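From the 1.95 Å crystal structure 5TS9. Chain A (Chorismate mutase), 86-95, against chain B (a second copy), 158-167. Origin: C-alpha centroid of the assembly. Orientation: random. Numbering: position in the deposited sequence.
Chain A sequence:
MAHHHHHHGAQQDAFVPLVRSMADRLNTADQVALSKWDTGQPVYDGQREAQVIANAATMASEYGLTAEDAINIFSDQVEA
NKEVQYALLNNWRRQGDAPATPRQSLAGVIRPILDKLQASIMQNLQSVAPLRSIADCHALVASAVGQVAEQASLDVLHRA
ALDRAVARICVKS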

# COMPACT_ATOMS: atom_id res chain seq x y z
N TYR A 86 2.79 8.55 0.72
CA TYR A 86 1.49 9.21 0.65
C TYR A 86 0.99 9.59 2.04
O TYR A 86 0.41 10.66 2.23
CB TYR A 86 0.46 8.31 -0.04
CG TYR A 86 0.53 8.26 -1.55
CD1 TYR A 86 0.39 9.42 -2.32
CD2 TYR A 86 0.67 7.04 -2.20
CE1 TYR A 86 0.42 9.37 -3.71
CE2 TYR A 86 0.71 6.97 -3.58
CZ TYR A 86 0.58 8.14 -4.34
OH TYR A 86 0.64 8.08 -5.72
N ALA A 87 1.18 8.71 3.02
CA ALA A 87 0.68 8.96 4.37
C ALA A 87 1.43 10.10 5.03
O ALA A 87 0.83 10.99 5.66
CB ALA A 87 0.77 7.70 5.22
N LEU A 88 2.76 10.10 4.91
CA LEU A 88 3.57 11.17 5.48
C LEU A 88 3.21 12.51 4.86
O LEU A 88 3.04 13.50 5.57
CB LEU A 88 5.06 10.88 5.27
CG LEU A 88 5.70 9.73 6.04
CD1 LEU A 88 7.16 9.66 5.63
CD2 LEU A 88 5.60 10.01 7.56
N LEU A 89 3.13 12.56 3.53
CA LEU A 89 2.85 13.83 2.87
C LEU A 89 1.51 14.39 3.31
O LEU A 89 1.37 15.59 3.54
CB LEU A 89 2.88 13.65 1.36
CG LEU A 89 4.28 13.55 0.80
CD1 LEU A 89 4.19 13.04 -0.60
CD2 LEU A 89 5.02 14.93 0.87
N ASN A 90 0.49 13.52 3.44
CA ASN A 90 -0.80 14.05 3.87
C ASN A 90 -0.80 14.38 5.35
O ASN A 90 -1.50 15.31 5.76
CB ASN A 90 -1.93 13.09 3.52
CG ASN A 90 -2.61 13.44 2.19
OD1 ASN A 90 -2.20 14.38 1.51
ND2 ASN A 90 -3.66 12.69 1.81
N ASN A 91 -0.04 13.64 6.16
CA ASN A 91 0.14 14.04 7.56
C ASN A 91 0.72 15.44 7.64
O ASN A 91 0.23 16.28 8.40
CB ASN A 91 1.05 13.05 8.30
CG ASN A 91 0.36 11.75 8.60
OD1 ASN A 91 -0.83 11.62 8.38
ND2 ASN A 91 1.11 10.77 9.12
N TRP A 92 1.75 15.70 6.85
CA TRP A 92 2.38 17.03 6.86
C TRP A 92 1.45 18.08 6.28
O TRP A 92 1.39 19.20 6.79
CB TRP A 92 3.69 16.97 6.06
CG TRP A 92 4.64 16.00 6.63
CD1 TRP A 92 4.65 15.52 7.92
CD2 TRP A 92 5.73 15.36 5.95
NE1 TRP A 92 5.69 14.61 8.08
CE2 TRP A 92 6.36 14.50 6.88
CE3 TRP A 92 6.22 15.43 4.65
CZ2 TRP A 92 7.48 13.71 6.54
CZ3 TRP A 92 7.32 14.65 4.30
CH2 TRP A 92 7.94 13.80 5.25
N ARG A 93 0.72 17.73 5.22
CA ARG A 93 -0.24 18.68 4.65
C ARG A 93 -1.27 19.11 5.69
O ARG A 93 -1.65 20.29 5.74
CB ARG A 93 -0.94 18.07 3.42
CG ARG A 93 -0.09 18.03 2.15
CD ARG A 93 -0.93 17.67 0.94
NE ARG A 93 -0.11 17.52 -0.26
CZ ARG A 93 0.28 16.36 -0.77
NH1 ARG A 93 -0.11 15.22 -0.22
NH2 ARG A 93 1.04 16.35 -1.86
N ARG A 94 -1.72 18.18 6.55
CA ARG A 94 -2.74 18.53 7.55
C ARG A 94 -2.17 19.41 8.66
O ARG A 94 -2.92 20.17 9.29
CB ARG A 94 -3.35 17.26 8.15
CG ARG A 94 -4.33 16.52 7.22
CD ARG A 94 -4.97 15.26 7.88
NE ARG A 94 -4.08 14.10 7.84
CZ ARG A 94 -4.02 13.22 6.85
NH1 ARG A 94 -4.82 13.31 5.78
NH2 ARG A 94 -3.16 12.20 6.94
N GLN A 95 -0.87 19.32 8.93
CA GLN A 95 -0.26 20.17 9.95
C GLN A 95 0.28 21.47 9.39
O GLN A 95 0.43 22.45 10.15
CB GLN A 95 0.88 19.41 10.66
CG GLN A 95 0.41 18.23 11.50
CD GLN A 95 1.45 17.12 11.64
OE1 GLN A 95 2.65 17.35 11.41
NE2 GLN A 95 1.00 15.92 12.00
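Chain B, residues 158-167: HRAALDRAVA

A carboxylate buried between two helices is costly to leave without hydrogen-bonding partners, and the contact between two copies of this chorismate mutase shows how they are supplied. Chain B arrives already helical and stays so through B:Ala165, crossing the helix that runs through A:Tyr86 to A:Gln95 almost at right angles, at 97°, with the axes 8.5 Å apart at closest approach. The backbones come nearest where A:Ala87 CA lies 5.1 Å from B:Ala160 CA; the small side chains touch there, CB to CB, at 4.0 Å.

B:Asp163, with chi1 in the m well, fits as a knob among A:Ala87, A:Asn90, A:Asn91 and A:Arg94. Its OD1 accepts from A:Asn90 ND2 at 2.7 Å and from A:Arg94 NH1 at 3.1 Å. Its OD2 takes A:Arg94 NH2 at 2.7 Å, completing a two-pronged salt bridge, and a water at 2.6 Å. That water also donates to A:Asn91 OD1 (2.8 Å), which accepts from A:Arg94 NH2 at 2.8 Å and, weakly, from B:Arg159 NH1 at 3.3 Å. A:Arg94 NH2, salt-bridged to B:Asp163, also lies 3.6 Å from the like-charged B:Arg159 NE.

Beyond this polar cluster, B:Ala167 CB lies over one face of the A:Tyr86 ring in a CH-pi contact, 3.8 Å from the ring centroid, while B:Arg164 CD packs 3.5 Å from A:Tyr86 CD2.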

# COMPACT_ATOMS: atom_id res chain seq x y z
N HIS B 158 -6.01 2.65 9.13
CA HIS B 158 -7.07 2.93 8.16
C HIS B 158 -6.93 4.35 7.59
O HIS B 158 -7.25 4.57 6.41
CB HIS B 158 -8.45 2.71 8.79
CG HIS B 158 -8.82 1.26 8.94
ND1 HIS B 158 -8.33 0.47 9.96
CD2 HIS B 158 -9.62 0.46 8.20
CE1 HIS B 158 -8.82 -0.76 9.84
NE2 HIS B 158 -9.61 -0.79 8.78
N ARG B 159 -6.44 5.30 8.38
CA ARG B 159 -6.21 6.63 7.80
C ARG B 159 -5.08 6.62 6.78
O ARG B 159 -5.17 7.28 5.74
CB ARG B 159 -5.91 7.65 8.89
CG ARG B 159 -5.85 9.09 8.35
CD ARG B 159 -5.63 10.08 9.49
NE ARG B 159 -4.22 10.32 9.76
CZ ARG B 159 -3.59 9.97 10.88
NH1 ARG B 159 -2.31 10.25 11.03
NH2 ARG B 159 -4.25 9.35 11.85
N ALA B 160 -3.99 5.88 7.06
CA ALA B 160 -2.87 5.82 6.13
C ALA B 160 -3.29 5.25 4.79
O ALA B 160 -2.90 5.75 3.72
CB ALA B 160 -1.73 4.99 6.71
N ALA B 161 -4.11 4.19 4.81
CA ALA B 161 -4.61 3.61 3.59
C ALA B 161 -5.63 4.52 2.93
O ALA B 161 -5.75 4.53 1.70
CB ALA B 161 -5.22 2.23 3.87
N LEU B 162 -6.38 5.29 3.71
CA LEU B 162 -7.25 6.27 3.05
C LEU B 162 -6.42 7.33 2.35
O LEU B 162 -6.77 7.76 1.24
CB LEU B 162 -8.22 6.91 4.07
CG LEU B 162 -9.32 7.84 3.51
CD1 LEU B 162 -10.18 7.14 2.46
CD2 LEU B 162 -10.21 8.34 4.63
N ASP B 163 -5.28 7.74 2.93
CA ASP B 163 -4.38 8.63 2.19
C ASP B 163 -3.89 7.99 0.90
O ASP B 163 -3.65 8.69 -0.10
CB ASP B 163 -3.18 9.02 3.05
CG ASP B 163 -3.50 10.11 4.09
OD1 ASP B 163 -4.33 11.00 3.78
OD2 ASP B 163 -2.89 10.10 5.19
N ARG B 164 -3.74 6.66 0.90
CA ARG B 164 -3.34 5.95 -0.31
C ARG B 164 -4.46 5.93 -1.34
O ARG B 164 -4.20 6.03 -2.55
CB ARG B 164 -2.92 4.51 0.05
CG ARG B 164 -2.54 3.65 -1.15
CD ARG B 164 -1.19 4.09 -1.73
NE ARG B 164 -0.77 3.31 -2.90
CZ ARG B 164 -1.23 3.50 -4.13
NH1 ARG B 164 -2.15 4.43 -4.37
NH2 ARG B 164 -0.79 2.76 -5.14
N ALA B 165 -5.71 5.80 -0.89
CA ALA B 165 -6.86 5.72 -1.80
C ALA B 165 -7.10 7.03 -2.56
O ALA B 165 -7.46 7.01 -3.74
CB ALA B 165 -8.13 5.34 -1.04
N VAL B 166 -6.93 8.17 -1.88
CA VAL B 166 -7.20 9.50 -2.44
C VAL B 166 -6.03 10.03 -3.28
O VAL B 166 -6.05 11.18 -3.74
CB VAL B 166 -7.53 10.52 -1.32
CG1 VAL B 166 -8.69 10.04 -0.45
CG2 VAL B 166 -6.27 10.83 -0.48
N ALA B 167 -5.03 9.18 -3.51
CA ALA B 167 -3.76 9.59 -4.12
C ALA B 167 -3.92 10.41 -5.41
O ALA B 167 -3.12 11.33 -5.66
CB ALA B 167 -2.92 8.35 -4.42
O HOH W 1 -1.82 9.19 7.43